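Local coordinates for uncharacterized protein (Bacteroides thetaiotaomicron VPI-5482, PDB 3KNY) that is of unknown function, a two-domain protein from a gut bacterium that is probably exported as a lipoprotein, at residues V11-M15 with Y91-L95. Numbering follows the deposited sequence.
Sequences VNEPM and YEGFL
An inverse gamma turn centred on Asn12 (phi/psi -88/80) shapes this contact, its closing bond from Glu13 N to Val11 O weak at 3.0 Å. The t side chain of Asn12 reaches across, ND2 donating to Glu92 O at 2.9 Å (N-H...O angle 142°), the one hydrogen bond between the segments, while OD1 accepts from Thr213 N. Residues 13-15 are extended; the course from Asn12 to Met15 lies about 80° from that from Tyr91 to Phe94, with CA atoms 6.4 Å apart at Asn12-Gly93 and 6.8 Å at Glu13-Tyr91. The CA-to-CB bond of Tyr91 points toward the 11-15 loop, and chi1 is t. Pro14 covers one face of its ring in a CH-pi contact, CD lying 4.2 Å from the centroid and 16° off the normal, while Asn12 O meets the ring edge at Tyr91 CD2, 3.4 Å away. The contact packs the loop after strand 7-10 against strand 93-97 and the residues leading into it; both strands pair in parallel with strand 204-217 in a mixed sheet. Gly93 (151/-155) has a conformation that calls for glycine, since a CB would jam against Glu92 O. Next along the chain from Pro14, Met15, present as selenomethionine (chi1 p), sets CE 3.6 Å from Phe94 CE1 at the ring edge (chi1 m). Glu54 of strand 53-55 joins both segments, accepting from Met15 N and hydrogen-bonding Tyr91 OH, whereas the Glu92 carboxylate forms a salt bridge with Lys186.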
ATOM      1  N   VAL A  11      12.489  -6.427   4.816  1.00 31.18           N
ATOM      2  CA  VAL A  11      12.817  -5.472   3.766  1.00 27.55           C
ATOM      3  C   VAL A  11      11.717  -5.456   2.700  1.00 29.15           C
ATOM      4  O   VAL A  11      10.764  -6.202   2.773  1.00 28.13           O
ATOM      5  CB  VAL A  11      14.178  -5.808   3.117  1.00 25.75           C
ATOM      6  CG1 VAL A  11      15.247  -5.840   4.171  1.00 26.01           C
ATOM      7  CG2 VAL A  11      14.147  -7.129   2.324  1.00 17.32           C
ATOM      8  N   ASN A  12      11.873  -4.605   1.693  1.00 30.52           N
ATOM      9  CA  ASN A  12      10.837  -4.381   0.714  1.00 26.86           C
ATOM     10  C   ASN A  12      10.958  -5.379  -0.412  1.00 29.32           C
ATOM     11  O   ASN A  12      11.492  -5.079  -1.480  1.00 29.24           O
ATOM     12  CB  ASN A  12      10.920  -2.968   0.190  1.00 23.65           C
ATOM     13  CG  ASN A  12       9.623  -2.493  -0.377  1.00 24.61           C
ATOM     14  OD1 ASN A  12       8.580  -2.597   0.268  1.00 29.56           O
ATOM     15  ND2 ASN A  12       9.671  -1.935  -1.574  1.00 19.98           N
ATOM     16  N   GLU A  13      10.467  -6.584  -0.153  1.00 30.70           N
ATOM     17  CA  GLU A  13      10.504  -7.633  -1.128  1.00 31.55           C
ATOM     18  C   GLU A  13       9.187  -8.409  -1.154  1.00 33.37           C
ATOM     19  O   GLU A  13       8.339  -8.291  -0.257  1.00 34.38           O
ATOM     20  CB  GLU A  13      11.707  -8.524  -0.837  1.00 32.78           C
ATOM     21  CG  GLU A  13      11.545  -9.399   0.417  1.00 36.08           C
ATOM     22  CD  GLU A  13      12.837 -10.117   0.843  1.00 34.30           C
ATOM     23  OE1 GLU A  13      13.806 -10.225   0.056  1.00 38.24           O
ATOM     24  OE2 GLU A  13      12.869 -10.547   2.004  1.00 42.34           O
ATOM     25  N   PRO A  14       8.982  -9.210  -2.205  1.00 36.24           N
ATOM     26  CA  PRO A  14       7.697  -9.898  -2.329  1.00 36.71           C
ATOM     27  C   PRO A  14       7.448 -10.891  -1.201  1.00 38.57           C
ATOM     28  O   PRO A  14       8.392 -11.508  -0.697  1.00 39.35           O
ATOM     29  CB  PRO A  14       7.833 -10.610  -3.663  1.00 36.97           C
ATOM     30  CG  PRO A  14       8.834  -9.847  -4.405  1.00 35.04           C
ATOM     31  CD  PRO A  14       9.819  -9.418  -3.393  1.00 34.54           C
HETATM   32  N   MSE A  15       6.190 -11.018  -0.791  1.00 40.91           N
HETATM   33  CA  MSE A  15       5.849 -11.887   0.326  1.00 43.76           C
HETATM   34  C   MSE A  15       6.055 -13.349  -0.047  1.00 48.47           C
HETATM   35  O   MSE A  15       6.042 -13.700  -1.231  1.00 50.30           O
HETATM   36  CB  MSE A  15       4.433 -11.588   0.849  1.00 42.72           C
HETATM   37  CG  MSE A  15       3.265 -11.704  -0.118  1.00 45.07           C
HETATM   38 SE   MSE A  15       1.652 -10.926   0.685  0.75 41.60          SE
HETATM   39  CE  MSE A  15       1.704  -9.146  -0.047  1.00 35.68           C
ATOM     40  N   TYR A  91      10.313  -5.037  -8.294  1.00 31.16           N
ATOM     41  CA  TYR A  91       9.293  -5.009  -7.254  1.00 29.03           C
ATOM     42  C   TYR A  91       9.260  -3.637  -6.610  1.00 30.13           C
ATOM     43  O   TYR A  91      10.292  -3.153  -6.192  1.00 26.82           O
ATOM     44  CB  TYR A  91       9.609  -6.015  -6.160  1.00 26.90           C
ATOM     45  CG  TYR A  91       8.652  -5.927  -4.990  1.00 27.70           C
ATOM     46  CD1 TYR A  91       7.346  -6.387  -5.100  1.00 26.02           C
ATOM     47  CD2 TYR A  91       9.044  -5.366  -3.788  1.00 25.51           C
ATOM     48  CE1 TYR A  91       6.479  -6.297  -4.046  1.00 31.40           C
ATOM     49  CE2 TYR A  91       8.178  -5.268  -2.727  1.00 33.07           C
ATOM     50  CZ  TYR A  91       6.900  -5.752  -2.848  1.00 30.17           C
ATOM     51  OH  TYR A  91       6.029  -5.657  -1.782  1.00 25.70           O
ATOM     52  N   GLU A  92       8.071  -3.048  -6.516  1.00 32.21           N
ATOM     53  CA  GLU A  92       7.859  -1.675  -6.023  1.00 32.20           C
ATOM     54  C   GLU A  92       7.482  -1.632  -4.543  1.00 31.89           C
ATOM     55  O   GLU A  92       8.093  -0.910  -3.760  1.00 32.02           O
ATOM     56  CB  GLU A  92       6.701  -1.029  -6.804  1.00 32.22           C
ATOM     57  CG  GLU A  92       7.077  -0.537  -8.170  1.00 34.52           C
ATOM     58  CD  GLU A  92       7.700   0.826  -8.116  1.00 38.54           C
ATOM     59  OE1 GLU A  92       6.957   1.845  -8.066  1.00 41.92           O
ATOM     60  OE2 GLU A  92       8.942   0.858  -8.112  1.00 30.54           O
ATOM     61  N   GLY A  93       6.433  -2.377  -4.198  1.00 30.38           N
ATOM     62  CA  GLY A  93       5.916  -2.453  -2.843  1.00 30.76           C
ATOM     63  C   GLY A  93       4.425  -2.740  -2.867  1.00 30.90           C
ATOM     64  O   GLY A  93       3.910  -3.286  -3.833  1.00 32.33           O
ATOM     65  N   PHE A  94       3.729  -2.347  -1.813  1.00 30.95           N
ATOM     66  CA  PHE A  94       2.284  -2.500  -1.741  1.00 30.69           C
ATOM     67  C   PHE A  94       1.560  -1.382  -2.494  1.00 32.42           C
ATOM     68  O   PHE A  94       2.182  -0.357  -2.799  1.00 33.49           O
ATOM     69  CB  PHE A  94       1.861  -2.514  -0.297  1.00 29.70           C
ATOM     70  CG  PHE A  94       2.540  -3.575   0.506  1.00 31.35           C
ATOM     71  CD1 PHE A  94       2.244  -4.908   0.293  1.00 29.08           C
ATOM     72  CD2 PHE A  94       3.492  -3.243   1.469  1.00 36.57           C
ATOM     73  CE1 PHE A  94       2.861  -5.908   1.025  1.00 27.31           C
ATOM     74  CE2 PHE A  94       4.122  -4.245   2.227  1.00 38.88           C
ATOM     75  CZ  PHE A  94       3.799  -5.586   1.998  1.00 36.71           C
ATOM     76  N   LEU A  95       0.278  -1.614  -2.833  1.00 31.44           N
ATOM     77  CA  LEU A  95      -0.579  -0.617  -3.493  1.00 31.41           C
ATOM     78  C   LEU A  95      -2.004  -0.649  -2.928  1.00 32.53           C
ATOM     79  O   LEU A  95      -2.571  -1.718  -2.774  1.00 33.77           O
ATOM     80  CB  LEU A  95      -0.623  -0.858  -5.000  1.00 32.32           C
ATOM     81  CG  LEU A  95      -1.371   0.161  -5.871  1.00 30.96           C
ATOM     82  CD1 LEU A  95      -0.664   1.496  -5.810  1.00 33.71           C
ATOM     83  CD2 LEU A  95      -1.503  -0.335  -7.337  1.00 28.91           C
TER